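Local structure of conserved hypothetical protein (Sulfolobus solfataricus, 2FNA) at residues 9-15 against 45-49. The protein binds adenosine diphosphate and magnesium, and is an archaeal AAA+ ATPase that probably hydrolyses ATP, its precise cellular role being unknown. Numbering follows the deposited sequence.
Sequences KDNRKDF and SIIKI. With ADP (adenosine-5'-diphosphate), chain D; EDO (1,2-ethanediol), chain H.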
loop_
_atom_site.group_PDB
_atom_site.type_symbol
_atom_site.label_atom_id
_atom_site.label_comp_id
_atom_site.label_asym_id
_atom_site.label_seq_id
_atom_site.Cartn_x
_atom_site.Cartn_y
_atom_site.Cartn_z
ATOM N N LYS A 9 6.201 0.109 11.734
ATOM C CA LYS A 9 6.111 -0.025 13.182
ATOM C C LYS A 9 5.130 -1.132 13.467
ATOM O O LYS A 9 4.208 -1.346 12.682
ATOM C CB LYS A 9 5.637 1.276 13.846
ATOM C CG LYS A 9 6.524 2.509 13.562
ATOM C CD LYS A 9 8.000 2.293 13.918
ATOM C CE LYS A 9 8.718 3.648 14.109
ATOM N NZ LYS A 9 8.910 4.481 12.836
ATOM N N ASP A 10 5.335 -1.846 14.571
ATOM C CA ASP A 10 4.389 -2.870 15.000
ATOM C C ASP A 10 3.825 -2.618 16.408
ATOM O O ASP A 10 3.029 -3.411 16.894
ATOM C CB ASP A 10 5.005 -4.267 14.874
ATOM C CG ASP A 10 6.260 -4.461 15.740
ATOM O OD1 ASP A 10 6.571 -3.600 16.594
ATOM O OD2 ASP A 10 6.936 -5.494 15.562
ATOM N N ASN A 11 4.234 -1.518 17.042
ATOM C CA ASN A 11 3.826 -1.163 18.399
ATOM C C ASN A 11 3.446 0.291 18.382
ATOM O O ASN A 11 4.170 1.109 17.810
ATOM C CB ASN A 11 4.987 -1.386 19.387
ATOM C CG ASN A 11 4.544 -1.357 20.838
ATOM O OD1 ASN A 11 3.940 -0.390 21.309
ATOM N ND2 ASN A 11 4.842 -2.431 21.562
ATOM N N ARG A 12 2.306 0.609 18.999
ATOM C CA ARG A 12 1.817 1.983 19.119
ATOM C C ARG A 12 2.777 2.911 19.891
ATOM O O ARG A 12 2.786 4.128 19.681
ATOM C CB ARG A 12 0.491 1.961 19.856
ATOM C CG ARG A 12 -0.177 3.299 19.988
ATOM C CD ARG A 12 -1.324 3.194 20.950
ATOM N NE ARG A 12 -2.380 2.335 20.409
ATOM C CZ ARG A 12 -3.541 2.767 19.948
ATOM N NH1 ARG A 12 -3.845 4.063 19.954
ATOM N NH2 ARG A 12 -4.427 1.886 19.504
ATOM N N LYS A 13 3.561 2.343 20.796
ATOM C CA LYS A 13 4.518 3.129 21.578
ATOM C C LYS A 13 5.604 3.734 20.686
ATOM O O LYS A 13 6.239 4.707 21.068
ATOM C CB LYS A 13 5.112 2.289 22.691
ATOM C CG LYS A 13 4.035 1.870 23.737
ATOM C CD LYS A 13 4.649 1.287 24.985
ATOM C CE LYS A 13 3.595 0.897 25.988
ATOM N NZ LYS A 13 2.843 2.086 26.460
ATOM N N ASP A 14 5.771 3.173 19.491
ATOM C CA ASP A 14 6.749 3.645 18.514
ATOM C C ASP A 14 6.118 4.486 17.391
ATOM O O ASP A 14 6.782 4.800 16.420
ATOM C CB ASP A 14 7.445 2.448 17.869
ATOM C CG ASP A 14 8.164 1.540 18.879
ATOM O OD1 ASP A 14 8.642 2.026 19.925
ATOM O OD2 ASP A 14 8.280 0.324 18.603
ATOM N N PHE A 15 4.852 4.875 17.529
ATOM C CA PHE A 15 4.111 5.390 16.419
ATOM C C PHE A 15 3.422 6.685 16.798
ATOM O O PHE A 15 2.703 6.738 17.772
ATOM C CB PHE A 15 3.107 4.305 15.997
ATOM C CG PHE A 15 2.501 4.507 14.659
ATOM C CD1 PHE A 15 3.213 4.169 13.503
ATOM C CD2 PHE A 15 1.198 4.987 14.531
ATOM C CE1 PHE A 15 2.648 4.332 12.267
ATOM C CE2 PHE A 15 0.640 5.158 13.299
ATOM C CZ PHE A 15 1.373 4.814 12.142
ATOM N N SER A 45 2.123 -0.133 8.858
ATOM C CA SER A 45 2.280 0.120 10.302
ATOM C C SER A 45 0.975 0.023 11.117
ATOM O O SER A 45 0.915 -0.683 12.166
ATOM C CB SER A 45 2.968 1.485 10.548
ATOM O OG SER A 45 4.277 1.580 9.958
ATOM N N ILE A 46 -0.072 0.729 10.700
ATOM C CA ILE A 46 -1.299 0.690 11.507
ATOM C C ILE A 46 -1.971 -0.666 11.452
ATOM O O ILE A 46 -2.636 -1.051 12.397
ATOM C CB ILE A 46 -2.331 1.784 11.166
ATOM C CG1 ILE A 46 -2.883 1.668 9.738
ATOM C CG2 ILE A 46 -1.783 3.156 11.461
ATOM C CD1 ILE A 46 -4.229 2.387 9.594
ATOM N N ILE A 47 -1.780 -1.381 10.343
ATOM C CA ILE A 47 -2.286 -2.739 10.174
ATOM C C ILE A 47 -1.582 -3.670 11.151
ATOM O O ILE A 47 -2.241 -4.447 11.861
ATOM C CB ILE A 47 -2.117 -3.236 8.716
ATOM C CG1 ILE A 47 -3.069 -2.472 7.792
ATOM C CG2 ILE A 47 -2.449 -4.732 8.570
ATOM C CD1 ILE A 47 -2.910 -2.789 6.330
ATOM N N LYS A 48 -0.252 -3.592 11.187
ATOM C CA LYS A 48 0.539 -4.361 12.162
ATOM C C LYS A 48 0.212 -3.997 13.617
ATOM O O LYS A 48 0.005 -4.868 14.444
ATOM C CB LYS A 48 1.998 -4.139 11.894
ATOM C CG LYS A 48 2.434 -4.794 10.584
ATOM C CD LYS A 48 3.756 -4.232 10.081
ATOM C CE LYS A 48 4.724 -5.317 9.832
ATOM N NZ LYS A 48 5.125 -5.951 11.129
ATOM N N ILE A 49 0.134 -2.706 13.920
ATOM C CA ILE A 49 -0.245 -2.257 15.247
ATOM C C ILE A 49 -1.625 -2.802 15.573
ATOM O O ILE A 49 -1.817 -3.377 16.638
ATOM C CB ILE A 49 -0.210 -0.708 15.338
ATOM C CG1 ILE A 49 1.237 -0.213 15.301
ATOM C CG2 ILE A 49 -0.943 -0.199 16.589
ATOM C CD1 ILE A 49 1.341 1.263 15.009
HETATM P PB ADP D . 3.014 2.353 3.878
HETATM O O1B ADP D . 1.850 3.290 3.886
HETATM O O2B ADP D . 3.915 2.578 2.668
HETATM O O3B ADP D . 2.728 0.919 4.174
HETATM P PA ADP D . 4.748 2.122 6.259
HETATM O O1A ADP D . 3.913 1.567 7.368
HETATM O O2A ADP D . 5.571 1.087 5.613
HETATM O O3A ADP D . 3.942 2.958 5.120
HETATM O "O5'" ADP D . 5.548 3.348 6.875
HETATM C "C5'" ADP D . 6.602 4.019 6.164
HETATM C "C4'" ADP D . 7.706 4.426 7.138
HETATM O "O4'" ADP D . 7.318 5.529 7.935
HETATM C "C3'" ADP D . 8.098 3.364 8.117
HETATM O "O3'" ADP D . 9.477 3.603 8.472
HETATM C "C2'" ADP D . 7.249 3.650 9.336
HETATM O "O2'" ADP D . 7.844 3.191 10.541
HETATM C "C1'" ADP D . 7.221 5.152 9.297
HETATM N N9 ADP D . 5.999 5.775 9.794
HETATM C C8 ADP D . 4.923 6.107 9.048
HETATM N N7 ADP D . 4.012 6.724 9.800
HETATM C C5 ADP D . 4.498 6.773 11.063
HETATM C C6 ADP D . 4.053 7.298 12.373
HETATM N N6 ADP D . 2.846 7.888 12.497
HETATM N N1 ADP D . 4.889 7.176 13.444
HETATM C C2 ADP D . 6.103 6.603 13.343
HETATM N N3 ADP D . 6.575 6.112 12.185
HETATM C C4 ADP D . 5.829 6.179 11.047
HETATM C C1 EDO H . 2.290 -8.258 12.546
HETATM O O1 EDO H . 3.525 -7.615 12.878
HETATM C C2 EDO H . 2.550 -9.372 11.536
HETATM O O2 EDO H . 3.224 -8.879 10.366
#
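Lys9 and Asp10 pass close over helix 43-54, with Lys9 CA 4.8 Å from Ser45 CA and Asp10 CA 4.7 Å from Ile49 CA. The chain then turns through a short 3-10 segment at 12-13, which brings Phe15 back onto the helix. An Asx turn, Lys13 N to Asn11 OD1, shapes this bend. Lys9 N donates to Ser45 OG at 3.0 Å. The same hydroxyl donates to ADP O1A at 2.6 Å, so it relays between the loop backbone and the alpha-phosphate. Ser45 OG lies beside its own backbone N (chi1 -60°), and that N also binds O1A.

Ile49 fills the inside of the bend. Its CG1 packs on the backbone of Asp10 and Asn11, and its CD1 makes a CH-pi contact over one face of the Phe15 ring, 3.8 Å from the centroid. The adenine covers the opposite face, with Phe15 CE1 3.3 Å from ADP C6. Ile46 CG2 meets Phe15 CZ obliquely at 3.6 Å. An alanine in place of Phe15 would probably leave the adenine face without its aromatic cover and Ile49 CD1 without the ring it packs on.

Lys9 bends at chi2 and chi4, and its NZ reaches both ADP O2' and ADP N3; Leu3 O and Asp5 O share its three hydrogens with them. Arg12 NH2 forms a salt bridge with Glu53 OE1, further along helix 43-54. This helix, which follows a probable P-loop, and the N-terminal loop thus contribute to one nucleotide site: Ser45 binds the alpha-phosphate, Lys9 bonds to ribose and base, and Phe15 gives the base an apolar seat.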